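Local coordinates for excretory-secretory protein 2 (Ancylostoma ceylanicum, PDB 3NSW) that is an excretory-secretory protein of a hookworm with a netrin-like fold, probably acting as an immunomodulator in the host, at residues A[38-43]-A[77-82]. Residues are numbered along the deposited sequence; the frame is centred on the assembly and turned at random.
Sequences YNLQYW and YVLGCK
Leu79 meets Leu40 and Tyr42 inside the netrin-like fold of the protein, whose curved sheet brings together strands that are not neighbours. In strand order, 24-33 lies between 37-45 and 75-82 and is antiparallel to both, so the two segments meet through side chains alone; the CA atoms of Tyr42 and Leu79 are 9.7 Å apart. Leu79 CB points toward segment 38-43 but is still 5.8 Å from Leu40 CD1, its nearest atom there. The first torsion sets CG opposite the backbone N (chi1 175°), extending the side chain toward the other strand, and at CG the branches part. Leu79 CD1 turns to its own strand, where it lies 3.6 Å from Cys81 SG. CD2 does the work across the contact: it touches Leu40 CD1 at 3.7 Å, the two leucine side chains crossing at about a right angle, and reaches Tyr42 OH at 4.0 Å. Leu40 and Tyr42 close up on each other as well, with Leu40 CD1 3.7 Å from Tyr42 OH, so the two methyls and the hydroxyl form a compact triangle. Leu62 of strand 59-63 touches both leucines, while Cys88 and Val90 of strand 88-92 pack on Leu79. The Tyr42 ring meets Trp56 edge-to-face and also rests on Ala26 and Val28 of the intervening strand. Tyr42 is buried, and its hydroxyl has a polar partner beside the two leucine methyls: Tyr42 OH hydrogen-bonds Asn85 ND2.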
loop_
_atom_site.group_PDB
_atom_site.type_symbol
_atom_site.label_atom_id
_atom_site.label_comp_id
_atom_site.label_asym_id
_atom_site.label_seq_id
_atom_site.Cartn_x
_atom_site.Cartn_y
_atom_site.Cartn_z
ATOM N N TYR A 38 7.305 -3.186 8.325
ATOM C CA TYR A 38 6.092 -2.745 8.986
ATOM C C TYR A 38 5.117 -3.911 9.031
ATOM O O TYR A 38 5.010 -4.669 8.063
ATOM C CB TYR A 38 5.471 -1.584 8.202
ATOM C CG TYR A 38 6.308 -0.328 8.180
ATOM C CD1 TYR A 38 6.267 0.575 9.248
ATOM C CD2 TYR A 38 7.148 -0.035 7.090
ATOM C CE1 TYR A 38 7.021 1.729 9.235
ATOM C CE2 TYR A 38 7.924 1.123 7.079
ATOM C CZ TYR A 38 7.843 2.002 8.147
ATOM O OH TYR A 38 8.590 3.151 8.159
ATOM N N ASN A 39 4.415 -4.056 10.155
ATOM C CA ASN A 39 3.301 -4.985 10.278
ATOM C C ASN A 39 2.023 -4.308 9.814
ATOM O O ASN A 39 1.782 -3.132 10.122
ATOM C CB ASN A 39 3.120 -5.447 11.733
ATOM C CG ASN A 39 4.272 -6.298 12.238
ATOM O OD1 ASN A 39 4.720 -6.126 13.372
ATOM N ND2 ASN A 39 4.742 -7.230 11.418
ATOM N N LEU A 40 1.210 -5.058 9.076
ATOM C CA LEU A 40 -0.008 -4.539 8.449
ATOM C C LEU A 40 -1.250 -5.350 8.799
ATOM O O LEU A 40 -1.212 -6.593 8.881
ATOM C CB LEU A 40 0.125 -4.568 6.918
ATOM C CG LEU A 40 1.340 -3.887 6.296
ATOM C CD1 LEU A 40 1.362 -4.132 4.788
ATOM C CD2 LEU A 40 1.314 -2.394 6.607
ATOM N N GLN A 41 -2.342 -4.626 9.008
ATOM C CA GLN A 41 -3.675 -5.199 9.020
ATOM C C GLN A 41 -4.354 -4.778 7.726
ATOM O O GLN A 41 -4.400 -3.594 7.402
ATOM C CB GLN A 41 -4.477 -4.680 10.223
ATOM C CG GLN A 41 -5.985 -4.910 10.139
ATOM C CD GLN A 41 -6.396 -6.328 10.517
ATOM O OE1 GLN A 41 -6.001 -6.841 11.560
ATOM N NE2 GLN A 41 -7.196 -6.961 9.665
ATOM N N TYR A 42 -4.879 -5.747 6.988
ATOM C CA TYR A 42 -5.601 -5.458 5.747
ATOM C C TYR A 42 -7.093 -5.365 6.019
ATOM O O TYR A 42 -7.674 -6.259 6.634
ATOM C CB TYR A 42 -5.356 -6.573 4.727
ATOM C CG TYR A 42 -4.015 -6.472 4.057
ATOM C CD1 TYR A 42 -3.896 -5.906 2.788
ATOM C CD2 TYR A 42 -2.862 -6.940 4.692
ATOM C CE1 TYR A 42 -2.656 -5.804 2.163
ATOM C CE2 TYR A 42 -1.621 -6.839 4.083
ATOM C CZ TYR A 42 -1.526 -6.282 2.820
ATOM O OH TYR A 42 -0.303 -6.192 2.222
ATOM N N TRP A 43 -7.710 -4.295 5.531
ATOM C CA TRP A 43 -9.145 -4.090 5.681
ATOM C C TRP A 43 -9.908 -4.427 4.416
ATOM O O TRP A 43 -11.035 -4.926 4.483
ATOM C CB TRP A 43 -9.445 -2.645 6.083
ATOM C CG TRP A 43 -8.810 -2.252 7.380
ATOM C CD1 TRP A 43 -7.777 -1.369 7.554
ATOM C CD2 TRP A 43 -9.155 -2.733 8.688
ATOM N NE1 TRP A 43 -7.465 -1.268 8.890
ATOM C CE2 TRP A 43 -8.293 -2.089 9.608
ATOM C CE3 TRP A 43 -10.110 -3.635 9.172
ATOM C CZ2 TRP A 43 -8.356 -2.321 10.991
ATOM C CZ3 TRP A 43 -10.175 -3.869 10.555
ATOM C CH2 TRP A 43 -9.300 -3.212 11.443
ATOM N N TYR A 77 -3.383 3.610 5.702
ATOM C CA TYR A 77 -2.818 3.950 4.388
ATOM C C TYR A 77 -3.513 3.229 3.250
ATOM O O TYR A 77 -4.083 2.151 3.426
ATOM C CB TYR A 77 -1.340 3.554 4.356
ATOM C CG TYR A 77 -0.505 4.341 5.332
ATOM C CD1 TYR A 77 -0.040 5.608 5.004
ATOM C CD2 TYR A 77 -0.215 3.831 6.616
ATOM C CE1 TYR A 77 0.727 6.348 5.907
ATOM C CE2 TYR A 77 0.544 4.571 7.525
ATOM C CZ TYR A 77 1.012 5.822 7.156
ATOM O OH TYR A 77 1.756 6.559 8.037
ATOM N N VAL A 78 -3.452 3.821 2.062
ATOM C CA VAL A 78 -3.722 3.054 0.858
ATOM C C VAL A 78 -2.349 2.571 0.394
ATOM O O VAL A 78 -1.397 3.359 0.335
ATOM C CB VAL A 78 -4.380 3.915 -0.237
ATOM C CG1 VAL A 78 -4.544 3.109 -1.521
ATOM C CG2 VAL A 78 -5.740 4.421 0.236
ATOM N N LEU A 79 -2.251 1.278 0.088
ATOM C CA LEU A 79 -0.972 0.657 -0.235
ATOM C C LEU A 79 -1.127 -0.061 -1.555
ATOM O O LEU A 79 -1.931 -0.989 -1.650
ATOM C CB LEU A 79 -0.608 -0.361 0.854
ATOM C CG LEU A 79 0.659 -1.200 0.606
ATOM C CD1 LEU A 79 1.927 -0.311 0.620
ATOM C CD2 LEU A 79 0.769 -2.346 1.614
ATOM N N GLY A 80 -0.375 0.375 -2.572
ATOM C CA GLY A 80 -0.447 -0.248 -3.900
ATOM C C GLY A 80 0.830 -1.027 -4.106
ATOM O O GLY A 80 1.901 -0.457 -3.975
ATOM N N CYS A 81 0.744 -2.321 -4.395
ATOM C CA CYS A 81 1.976 -3.127 -4.488
ATOM C C CYS A 81 1.996 -4.090 -5.668
ATOM O O CYS A 81 0.971 -4.628 -6.040
ATOM C CB CYS A 81 2.228 -3.923 -3.200
ATOM S SG CYS A 81 2.735 -2.964 -1.725
ATOM N N LYS A 82 3.178 -4.317 -6.244
ATOM C CA LYS A 82 3.352 -5.481 -7.123
ATOM C C LYS A 82 3.450 -6.721 -6.231
ATOM O O LYS A 82 3.663 -6.605 -5.024
ATOM C CB LYS A 82 4.601 -5.337 -8.008
ATOM C CG LYS A 82 4.528 -4.153 -8.934
ATOM C CD LYS A 82 5.783 -4.062 -9.805
ATOM C CE LYS A 82 5.616 -3.015 -10.884
ATOM N NZ LYS A 82 5.540 -1.641 -10.341
#